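PDB 2O56: putative mandelate racemase from Salmonella typhimurium, which is of unknown function but binds magnesium and, as a member of the enolase superfamily, may act as a hydro-lyase (dehydratase). Local coordinates for residues V9-A15 with K392-V398; G40-V44 with G326-S330; I94-A98 with C298-G302; V116-K120 with H336-A340. All coordinates share one frame; numbering follows the deposited sequence.

Contact 1: residues V9-A15 with K392-V398; sequences VDIIDVA and KSPTITV
Val-9 and Val-398 form a hydrogen-bonded antiparallel pair, the N-H of Val-398 giving the shorter bond, 2.7 Å to Val-9 O. Asp-10 and Thr-397 follow as a non-hydrogen-bonded pair whose side chains run side by side. With CG anti to the carbonyl carbon (chi1 -53°), Asp-10 brings OD1 beside Thr-397, whose hydroxyl OG1 donates to it at 2.6 Å, nearly along the carboxylate C-O bond; OD2 turns to Asn-33. Ile-11 is again in a hydrogen-bonded pair, with a 2.7 Å bond from its N to Ile-396 O, and its CD1 meets Val-398 CG2 at 3.7 Å on the face packed on helix 52-66. One water donates to both Ile-11 O and Pro-394 O, bridging the two backbones. These pairs attach the C-terminal strand 395-398 as an outer strand of the antiparallel sheet in the N-terminal capping domain of the enolase superfamily, so both chain ends meet in one domain. Ile-12 lies alongside Thr-395 and presses its CG2 on Ser-393 CB, a tight 3.4 Å. Asp-13 N still reaches Pro-394 O at 2.9 Å, while its carboxylate is salt-bridged to Arg-26. Beyond Val-14, the N-H of Ala-15 points almost straight (174°) at Ser-393 OG, 3.0 Å away, and that hydroxyl is also bonded to Thr-389 O.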
loop_
_atom_site.group_PDB
_atom_site.type_symbol
_atom_site.label_atom_id
_atom_site.label_comp_id
_atom_site.label_asym_id
_atom_site.label_seq_id
_atom_site.Cartn_x
_atom_site.Cartn_y
_atom_site.Cartn_z
ATOM N N VAL A 9 -42.960 -22.437 13.823
ATOM C CA VAL A 9 -42.103 -22.668 12.676
ATOM C C VAL A 9 -41.912 -24.173 12.546
ATOM O O VAL A 9 -41.566 -24.829 13.515
ATOM C CB VAL A 9 -40.694 -21.991 12.826
ATOM C CG1 VAL A 9 -39.841 -22.260 11.569
ATOM C CG2 VAL A 9 -40.817 -20.504 13.054
ATOM N N ASP A 10 -42.151 -24.703 11.355
ATOM C CA ASP A 10 -41.892 -26.096 11.073
ATOM C C ASP A 10 -40.600 -26.182 10.308
ATOM O O ASP A 10 -40.398 -25.449 9.342
ATOM C CB ASP A 10 -43.025 -26.697 10.243
ATOM C CG ASP A 10 -44.387 -26.476 10.875
ATOM O OD1 ASP A 10 -44.630 -27.034 11.962
ATOM O OD2 ASP A 10 -45.207 -25.723 10.300
ATOM N N ILE A 11 -39.715 -27.063 10.755
ATOM C CA ILE A 11 -38.469 -27.312 10.049
ATOM C C ILE A 11 -38.556 -28.698 9.418
ATOM O O ILE A 11 -38.597 -29.712 10.121
ATOM C CB ILE A 11 -37.246 -27.141 10.988
ATOM C CG1 ILE A 11 -37.253 -25.732 11.597
ATOM C CG2 ILE A 11 -35.956 -27.326 10.202
ATOM C CD1 ILE A 11 -37.947 -25.598 12.936
ATOM N N ILE A 12 -38.612 -28.720 8.087
ATOM C CA ILE A 12 -39.037 -29.892 7.327
ATOM C C ILE A 12 -37.875 -30.583 6.598
ATOM O O ILE A 12 -37.198 -29.986 5.760
ATOM C CB ILE A 12 -40.173 -29.513 6.319
ATOM C CG1 ILE A 12 -41.365 -28.920 7.074
ATOM C CG2 ILE A 12 -40.613 -30.724 5.482
ATOM C CD1 ILE A 12 -42.286 -28.055 6.257
ATOM N N ASP A 13 -37.655 -31.853 6.923
ATOM C CA ASP A 13 -36.658 -32.665 6.250
ATOM C C ASP A 13 -37.334 -33.356 5.060
ATOM O O ASP A 13 -37.924 -34.424 5.204
ATOM C CB ASP A 13 -36.107 -33.694 7.249
ATOM C CG ASP A 13 -34.848 -34.390 6.762
ATOM O OD1 ASP A 13 -34.280 -34.000 5.720
ATOM O OD2 ASP A 13 -34.416 -35.339 7.446
ATOM N N VAL A 14 -37.245 -32.725 3.894
ATOM C CA VAL A 14 -38.129 -32.993 2.752
ATOM C C VAL A 14 -37.892 -34.396 2.206
ATOM O O VAL A 14 -36.795 -34.701 1.724
ATOM C CB VAL A 14 -37.928 -31.929 1.629
ATOM C CG1 VAL A 14 -38.700 -32.298 0.331
ATOM C CG2 VAL A 14 -38.310 -30.527 2.137
ATOM N N ALA A 15 -38.920 -35.242 2.307
ATOM C CA ALA A 15 -38.888 -36.611 1.751
ATOM C C ALA A 15 -38.956 -36.591 0.237
ATOM O O ALA A 15 -39.764 -35.869 -0.343
ATOM C CB ALA A 15 -40.048 -37.465 2.311
ATOM N N LYS A 392 -45.468 -36.618 4.690
ATOM C CA LYS A 392 -44.486 -37.695 4.855
ATOM C C LYS A 392 -43.045 -37.250 5.155
ATOM O O LYS A 392 -42.121 -38.060 5.122
ATOM C CB LYS A 392 -44.530 -38.676 3.669
ATOM C CG LYS A 392 -44.122 -38.112 2.328
ATOM C CD LYS A 392 -43.925 -39.229 1.301
ATOM C CE LYS A 392 -43.355 -38.683 -0.011
ATOM N NZ LYS A 392 -44.412 -38.372 -1.022
ATOM N N SER A 393 -42.848 -35.971 5.457
ATOM C CA SER A 393 -41.512 -35.457 5.748
ATOM C C SER A 393 -41.325 -35.309 7.244
ATOM O O SER A 393 -42.100 -34.613 7.883
ATOM C CB SER A 393 -41.329 -34.078 5.113
ATOM O OG SER A 393 -41.319 -34.131 3.708
ATOM N N PRO A 394 -40.270 -35.923 7.807
ATOM C CA PRO A 394 -39.944 -35.703 9.223
ATOM C C PRO A 394 -39.785 -34.206 9.591
ATOM O O PRO A 394 -39.030 -33.477 8.935
ATOM C CB PRO A 394 -38.619 -36.457 9.405
ATOM C CG PRO A 394 -38.541 -37.407 8.285
ATOM C CD PRO A 394 -39.330 -36.847 7.149
ATOM N N THR A 395 -40.507 -33.769 10.627
ATOM C CA THR A 395 -40.737 -32.347 10.891
ATOM C C THR A 395 -40.566 -32.010 12.386
ATOM O O THR A 395 -41.097 -32.703 13.252
ATOM C CB THR A 395 -42.136 -31.897 10.397
ATOM O OG1 THR A 395 -42.254 -32.153 8.994
ATOM C CG2 THR A 395 -42.340 -30.410 10.622
ATOM N N ILE A 396 -39.803 -30.958 12.673
ATOM C CA ILE A 396 -39.714 -30.401 14.010
ATOM C C ILE A 396 -40.526 -29.114 14.004
ATOM O O ILE A 396 -40.381 -28.292 13.104
ATOM C CB ILE A 396 -38.242 -30.088 14.398
ATOM C CG1 ILE A 396 -37.377 -31.342 14.289
ATOM C CG2 ILE A 396 -38.152 -29.474 15.815
ATOM C CD1 ILE A 396 -35.862 -31.067 14.359
ATOM N N THR A 397 -41.382 -28.940 15.001
ATOM C CA THR A 397 -42.172 -27.732 15.100
ATOM C C THR A 397 -41.718 -26.953 16.315
ATOM O O THR A 397 -41.687 -27.484 17.430
ATOM C CB THR A 397 -43.692 -28.072 15.176
ATOM O OG1 THR A 397 -44.094 -28.694 13.950
ATOM C CG2 THR A 397 -44.555 -26.822 15.399
ATOM N N VAL A 398 -41.349 -25.694 16.107
ATOM C CA VAL A 398 -40.967 -24.839 17.225
ATOM C C VAL A 398 -42.149 -23.959 17.531
ATOM O O VAL A 398 -42.725 -23.368 16.629
ATOM C CB VAL A 398 -39.716 -23.946 16.908
ATOM C CG1 VAL A 398 -39.363 -23.033 18.142
ATOM C CG2 VAL A 398 -38.522 -24.827 16.540
HETATM O O HOH W 1 -37.013 -31.848 10.414
#

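Contact 2: residues G40-V44 with G326-S330; sequences GFGEV and GGPIS
With CG anti to the backbone N (chi1 -178°) and the chain extended beyond it, Glu-43 stretches from its strand to the start of helix 328-340, where the backbone N-H groups of Gly-327 and Ser-330 receive its carboxylate. The contact joins the N-terminal capping domain to the enolase-type barrel domain: a carboxylate from the sheet takes up backbone N-H groups at a helix N-terminus, with Gly-327 in the N-cap position. OE2 accepts the N-H of Gly-327 at 2.8 Å through its syn lone pair, in a nearly straight bond (169°). OE1 accepts the N-H of Ser-330 at 3.2 Å, a more bent bond that arrives from well above the carboxylate plane. The two bonds fix the rotation of the group, and the helix N-terminus would be expected to favour its negative charge. OE2 of Glu-43 also lies 3.4 Å from Gly-326 CA. Ile-329 crosses the Glu-43 chain obliquely, CG2 resting 3.9 Å from Glu-43 CB. Everything that touches is buried, and Glu-43 N has no partner at all. Two residues earlier in the strand, Phe-41 CB meets Ile-329 CD1 at 4.0 Å.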
loop_
_atom_site.group_PDB
_atom_site.type_symbol
_atom_site.label_atom_id
_atom_site.label_comp_id
_atom_site.label_asym_id
_atom_site.label_seq_id
_atom_site.Cartn_x
_atom_site.Cartn_y
_atom_site.Cartn_z
ATOM N N GLY A 40 -45.192 -18.787 5.289
ATOM C CA GLY A 40 -44.076 -18.549 4.372
ATOM C C GLY A 40 -43.197 -19.769 4.204
ATOM O O GLY A 40 -42.971 -20.512 5.155
ATOM N N PHE A 41 -42.680 -19.969 2.997
ATOM C CA PHE A 41 -41.791 -21.103 2.735
ATOM C C PHE A 41 -40.365 -20.642 2.334
ATOM O O PHE A 41 -40.190 -19.774 1.475
ATOM C CB PHE A 41 -42.365 -22.000 1.629
ATOM C CG PHE A 41 -43.586 -22.806 2.033
ATOM C CD1 PHE A 41 -43.480 -24.175 2.270
ATOM C CD2 PHE A 41 -44.844 -22.206 2.137
ATOM C CE1 PHE A 41 -44.605 -24.930 2.623
ATOM C CE2 PHE A 41 -45.969 -22.947 2.487
ATOM C CZ PHE A 41 -45.851 -24.308 2.716
ATOM N N GLY A 42 -39.363 -21.246 2.966
ATOM C CA GLY A 42 -37.960 -20.984 2.658
ATOM C C GLY A 42 -37.193 -22.285 2.575
ATOM O O GLY A 42 -37.689 -23.339 2.964
ATOM N N GLU A 43 -35.980 -22.218 2.048
ATOM C CA GLU A 43 -35.167 -23.392 1.912
ATOM C C GLU A 43 -33.781 -23.156 2.538
ATOM O O GLU A 43 -33.220 -22.068 2.424
ATOM C CB GLU A 43 -35.060 -23.759 0.433
ATOM C CG GLU A 43 -34.276 -24.999 0.202
ATOM C CD GLU A 43 -34.485 -25.570 -1.150
ATOM O OE1 GLU A 43 -35.485 -25.193 -1.787
ATOM O OE2 GLU A 43 -33.640 -26.391 -1.577
ATOM N N VAL A 44 -33.265 -24.168 3.232
ATOM C CA VAL A 44 -31.935 -24.116 3.849
ATOM C C VAL A 44 -30.996 -24.809 2.874
ATOM O O VAL A 44 -31.117 -26.016 2.660
ATOM C CB VAL A 44 -31.908 -24.889 5.192
ATOM C CG1 VAL A 44 -30.491 -24.950 5.778
ATOM C CG2 VAL A 44 -32.902 -24.282 6.195
ATOM N N GLY A 326 -30.775 -26.686 -5.199
ATOM C CA GLY A 326 -31.670 -27.266 -4.204
ATOM C C GLY A 326 -32.969 -27.680 -4.853
ATOM O O GLY A 326 -32.970 -28.205 -5.954
ATOM N N GLY A 327 -34.074 -27.413 -4.169
ATOM C CA GLY A 327 -35.400 -27.766 -4.673
ATOM C C GLY A 327 -36.051 -26.640 -5.446
ATOM O O GLY A 327 -35.444 -25.589 -5.665
ATOM N N PRO A 328 -37.300 -26.849 -5.877
ATOM C CA PRO A 328 -38.022 -25.802 -6.611
ATOM C C PRO A 328 -38.077 -24.439 -5.906
ATOM O O PRO A 328 -38.121 -23.410 -6.576
ATOM C CB PRO A 328 -39.422 -26.399 -6.762
ATOM C CG PRO A 328 -39.163 -27.887 -6.792
ATOM C CD PRO A 328 -38.109 -28.078 -5.738
ATOM N N ILE A 329 -38.050 -24.432 -4.576
ATOM C CA ILE A 329 -38.119 -23.181 -3.825
ATOM C C ILE A 329 -36.891 -22.314 -4.081
ATOM O O ILE A 329 -37.012 -21.106 -4.319
ATOM C CB ILE A 329 -38.341 -23.417 -2.297
ATOM C CG1 ILE A 329 -39.796 -23.879 -2.064
ATOM C CG2 ILE A 329 -38.083 -22.146 -1.513
ATOM C CD1 ILE A 329 -40.099 -24.355 -0.619
ATOM N N SER A 330 -35.724 -22.945 -4.048
ATOM C CA SER A 330 -34.472 -22.313 -4.471
ATOM C C SER A 330 -34.569 -21.709 -5.879
ATOM O O SER A 330 -34.190 -20.563 -6.112
ATOM C CB SER A 330 -33.323 -23.321 -4.396
ATOM O OG SER A 330 -32.084 -22.645 -4.272
#

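Contact 3: residues I94-A98 with C298-G302; sequences IFSAA and CTCGG
Ser-96 projects from helix 93-114 toward the loop 298-302, and its side chain carries the polar link between them. CB already lies close to the loop, 3.2 Å from Thr-299 O. From there OG, held anti to the backbone N (chi1 -179°), donates to the same Thr-299 O at 2.6 Å, with a C=O...OG angle of 140°, slightly tilted from the carbonyl plane. The hydroxyl tip also lies against the next peptide, 3.4 Å from Cys-300 C, and has a weak further bond with Trp-277 NE1. Beside it Ala-97 packs its CB 4.1 Å from Thr-299 CG2, and its CA makes a CA-H...O contact with Cys-298 O at 3.5 Å. The hydroxyl of Thr-299 turns elsewhere, to Gly-45 O. The loop turns at Gly-301 with a positive phi (142°). This loop follows strand 292-293 of the enolase-type barrel and leads into helix 302-314, with Cys-300 about 6 Å from the metal ligand Glu-273, side chain to side chain. The capping-domain helix 93-114 thus lies on a loop near the magnesium site, with strand 39-44 against Ala-97, helix 52-66 behind Ala-98, and Trp-87 of a second subunit packed on Thr-299.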
loop_
_atom_site.group_PDB
_atom_site.type_symbol
_atom_site.label_atom_id
_atom_site.label_comp_id
_atom_site.label_asym_id
_atom_site.label_seq_id
_atom_site.Cartn_x
_atom_site.Cartn_y
_atom_site.Cartn_z
ATOM N N ILE A 94 -23.198 -22.997 7.824
ATOM C CA ILE A 94 -24.361 -23.585 8.503
ATOM C C ILE A 94 -25.232 -22.506 9.140
ATOM O O ILE A 94 -26.469 -22.508 8.982
ATOM C CB ILE A 94 -23.949 -24.551 9.627
ATOM C CG1 ILE A 94 -22.908 -25.559 9.137
ATOM C CG2 ILE A 94 -25.218 -25.200 10.292
ATOM C CD1 ILE A 94 -23.290 -26.379 7.891
ATOM N N PHE A 95 -24.594 -21.588 9.860
ATOM C CA PHE A 95 -25.327 -20.504 10.488
ATOM C C PHE A 95 -26.124 -19.696 9.450
ATOM O O PHE A 95 -27.333 -19.504 9.585
ATOM C CB PHE A 95 -24.390 -19.577 11.251
ATOM C CG PHE A 95 -25.108 -18.747 12.258
ATOM C CD1 PHE A 95 -25.163 -19.147 13.576
ATOM C CD2 PHE A 95 -25.799 -17.603 11.883
ATOM C CE1 PHE A 95 -25.856 -18.411 14.494
ATOM C CE2 PHE A 95 -26.512 -16.862 12.831
ATOM C CZ PHE A 95 -26.520 -17.272 14.122
ATOM N N SER A 96 -25.424 -19.277 8.399
ATOM C CA SER A 96 -25.981 -18.481 7.314
ATOM C C SER A 96 -27.124 -19.180 6.590
ATOM O O SER A 96 -28.139 -18.551 6.317
ATOM C CB SER A 96 -24.905 -18.160 6.300
ATOM O OG SER A 96 -25.428 -17.363 5.263
ATOM N N ALA A 97 -26.950 -20.461 6.268
ATOM C CA ALA A 97 -27.976 -21.222 5.535
ATOM C C ALA A 97 -29.282 -21.362 6.316
ATOM O O ALA A 97 -30.381 -21.308 5.745
ATOM C CB ALA A 97 -27.441 -22.592 5.099
ATOM N N ALA A 98 -29.176 -21.507 7.625
ATOM C CA ALA A 98 -30.375 -21.484 8.469
ATOM C C ALA A 98 -31.057 -20.126 8.555
ATOM O O ALA A 98 -32.279 -20.065 8.499
ATOM C CB ALA A 98 -30.084 -22.033 9.851
ATOM N N CYS A 298 -30.218 -19.398 -0.607
ATOM C CA CYS A 298 -30.588 -20.344 0.452
ATOM C C CYS A 298 -29.422 -20.677 1.376
ATOM O O CYS A 298 -29.623 -21.292 2.432
ATOM C CB CYS A 298 -31.142 -21.639 -0.146
ATOM S SG CYS A 298 -32.607 -21.438 -1.197
ATOM N N THR A 299 -28.212 -20.270 0.984
ATOM C CA THR A 299 -26.993 -20.469 1.822
ATOM C C THR A 299 -26.390 -19.155 2.316
ATOM O O THR A 299 -25.905 -19.083 3.437
ATOM C CB THR A 299 -25.872 -21.282 1.085
ATOM O OG1 THR A 299 -26.442 -22.404 0.387
ATOM C CG2 THR A 299 -24.816 -21.803 2.072
ATOM N N CYS A 300 -26.393 -18.120 1.480
ATOM C CA CYS A 300 -25.496 -16.991 1.707
ATOM C C CYS A 300 -26.162 -15.761 2.306
ATOM O O CYS A 300 -25.573 -14.666 2.327
ATOM C CB CYS A 300 -24.746 -16.648 0.429
ATOM S SG CYS A 300 -23.894 -18.116 -0.253
ATOM N N GLY A 301 -27.383 -15.930 2.805
ATOM C CA GLY A 301 -27.952 -14.946 3.732
ATOM C C GLY A 301 -29.436 -14.677 3.561
ATOM O O GLY A 301 -30.031 -13.970 4.366
ATOM N N GLY A 302 -30.035 -15.258 2.526
ATOM C CA GLY A 302 -31.474 -15.075 2.267
ATOM C C GLY A 302 -31.718 -13.909 1.347
ATOM O O GLY A 302 -30.779 -13.311 0.814
#

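Contact 4: residues V116-K120 with H336-A340; sequences VPLYK and HMETA
His-336 lays one face of its imidazole under Leu-118 while its ND1 side is turned to Tyr-119, so a single ring meets two successive residues of the short helix 118-121. Leu-118 CB stands 3.6 Å from the ring centroid, a CH-pi contact over the face, displaced toward the rim. The Leu-118 branch continues past the ring, CD2 lying 3.6 Å from His-336 CB. ND1 accepts the backbone N-H of Tyr-119 at 3.0 Å. The bond is bent (137°), and the donor is tilted 34° from the imidazole plane. Accepting here implies that ND1 carries no proton; NE2 is bonded to Ile-381 O, consistent with a proton at NE2, and both ring nitrogens are engaged.

Tyr-119 adopts chi1 75°, its CG between the backbone N and the carbonyl carbon, and the phenol ring is led past the imidazole rather than stacked on it. His-336 ND1 lies at the edge of the phenol, 3.7 Å from Tyr-119 CD2. Thr-339, one turn along the helix, adds its CB at 4.0 Å from Tyr-119 CB, and Ala-340 CB packs on Tyr-119 O. The phenol hydroxyl goes on to Glu-377.

The contact sets the end of helix 328-340, in the barrel domain, against the helix that follows 93-114; helix 302-314 abuts Leu-118 through Ile-303, and strand 130-135 touches Thr-339.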
loop_
_atom_site.group_PDB
_atom_site.type_symbol
_atom_site.label_atom_id
_atom_site.label_comp_id
_atom_site.label_asym_id
_atom_site.label_seq_id
_atom_site.Cartn_x
_atom_site.Cartn_y
_atom_site.Cartn_z
ATOM N N VAL A 116 -48.518 -9.798 -3.747
ATOM C CA VAL A 116 -47.554 -9.389 -4.776
ATOM C C VAL A 116 -46.376 -10.355 -4.919
ATOM O O VAL A 116 -45.847 -10.867 -3.941
ATOM C CB VAL A 116 -47.038 -7.946 -4.565
ATOM C CG1 VAL A 116 -48.145 -6.918 -4.851
ATOM C CG2 VAL A 116 -46.490 -7.786 -3.171
ATOM N N PRO A 117 -45.971 -10.637 -6.179
ATOM C CA PRO A 117 -44.801 -11.502 -6.324
ATOM C C PRO A 117 -43.498 -10.849 -5.833
ATOM O O PRO A 117 -43.337 -9.624 -5.896
ATOM C CB PRO A 117 -44.736 -11.747 -7.836
ATOM C CG PRO A 117 -45.403 -10.539 -8.423
ATOM C CD PRO A 117 -46.502 -10.205 -7.485
ATOM N N LEU A 118 -42.586 -11.692 -5.361
ATOM C CA LEU A 118 -41.317 -11.264 -4.790
ATOM C C LEU A 118 -40.538 -10.259 -5.637
ATOM O O LEU A 118 -40.061 -9.270 -5.093
ATOM C CB LEU A 118 -40.449 -12.485 -4.437
ATOM C CG LEU A 118 -39.034 -12.276 -3.885
ATOM C CD1 LEU A 118 -39.065 -11.451 -2.621
ATOM C CD2 LEU A 118 -38.377 -13.626 -3.623
ATOM N N TYR A 119 -40.431 -10.490 -6.950
ATOM C CA TYR A 119 -39.647 -9.598 -7.808
ATOM C C TYR A 119 -40.075 -8.137 -7.710
ATOM O O TYR A 119 -39.238 -7.242 -7.738
ATOM C CB TYR A 119 -39.578 -10.098 -9.272
ATOM C CG TYR A 119 -40.850 -9.903 -10.083
ATOM C CD1 TYR A 119 -41.090 -8.707 -10.769
ATOM C CD2 TYR A 119 -41.819 -10.902 -10.155
ATOM C CE1 TYR A 119 -42.262 -8.507 -11.509
ATOM C CE2 TYR A 119 -43.004 -10.712 -10.912
ATOM C CZ TYR A 119 -43.214 -9.515 -11.574
ATOM O OH TYR A 119 -44.373 -9.306 -12.302
ATOM N N LYS A 120 -41.378 -7.898 -7.556
ATOM C CA LYS A 120 -41.905 -6.543 -7.448
ATOM C C LYS A 120 -41.514 -5.889 -6.114
ATOM O O LYS A 120 -41.273 -4.691 -6.058
ATOM C CB LYS A 120 -43.435 -6.545 -7.588
ATOM C CG LYS A 120 -43.944 -6.680 -8.977
ATOM C CD LYS A 120 -45.453 -6.523 -9.019
ATOM C CE LYS A 120 -45.908 -6.318 -10.443
ATOM N NZ LYS A 120 -47.385 -6.163 -10.553
ATOM N N HIS A 336 -36.803 -14.611 -9.011
ATOM C CA HIS A 336 -37.208 -13.306 -8.521
ATOM C C HIS A 336 -36.057 -12.315 -8.357
ATOM O O HIS A 336 -36.155 -11.149 -8.758
ATOM C CB HIS A 336 -37.951 -13.461 -7.187
ATOM C CG HIS A 336 -39.328 -14.052 -7.320
ATOM N ND1 HIS A 336 -40.400 -13.340 -7.817
ATOM C CD2 HIS A 336 -39.801 -15.288 -7.031
ATOM C CE1 HIS A 336 -41.471 -14.114 -7.835
ATOM N NE2 HIS A 336 -41.136 -15.299 -7.356
ATOM N N MET A 337 -34.968 -12.763 -7.749
ATOM C CA MET A 337 -33.811 -11.890 -7.546
ATOM C C MET A 337 -33.255 -11.518 -8.910
ATOM O O MET A 337 -32.995 -10.357 -9.185
ATOM C CB MET A 337 -32.738 -12.615 -6.725
ATOM C CG MET A 337 -31.537 -11.726 -6.255
ATOM S SD MET A 337 -31.973 -10.510 -5.002
ATOM C CE MET A 337 -32.272 -11.555 -3.581
ATOM N N GLU A 338 -33.083 -12.516 -9.760
ATOM C CA GLU A 338 -32.445 -12.305 -11.052
ATOM C C GLU A 338 -33.304 -11.440 -11.991
ATOM O O GLU A 338 -32.798 -10.875 -12.955
ATOM C CB GLU A 338 -32.114 -13.654 -11.685
ATOM C CG GLU A 338 -31.050 -14.417 -10.896
ATOM C CD GLU A 338 -30.864 -15.855 -11.348
ATOM O OE1 GLU A 338 -31.862 -16.496 -11.735
ATOM O OE2 GLU A 338 -29.717 -16.354 -11.286
ATOM N N THR A 339 -34.599 -11.338 -11.687
ATOM C CA THR A 339 -35.521 -10.515 -12.465
ATOM C C THR A 339 -35.372 -9.057 -12.121
ATOM O O THR A 339 -35.427 -8.200 -13.006
ATOM C CB THR A 339 -37.002 -10.956 -12.247
ATOM O OG1 THR A 339 -37.163 -12.289 -12.716
ATOM C CG2 THR A 339 -37.979 -10.074 -12.995
ATOM N N ALA A 340 -35.190 -8.783 -10.823
ATOM C CA ALA A 340 -35.167 -7.422 -10.310
ATOM C C ALA A 340 -33.813 -6.706 -10.446
ATOM O O ALA A 340 -33.759 -5.498 -10.728
ATOM C CB ALA A 340 -35.582 -7.427 -8.844
#

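In the fold
Contacts 2, 3 and 4 join the N-terminal capping domain to the barrel domain, whereas contact 1 ties the C-terminal strand back onto the capping sheet. Contact 1 encloses the others along the chain and shares that sheet with contact 2, their centres about 13 Å apart. Contacts 2 and 3 touch, centres about 12 Å apart, with Glu-43 and Ser-330 against Cys-298; contact 3 is nested within the loop closed by contact 2. Contact 4 alternates with both in sequence and shares helix 328-340 with contact 2, about 15 Å away between centres. The interface is thus fastened at both ends of one helix, with contacts 2 and 3 nearer the magnesium site.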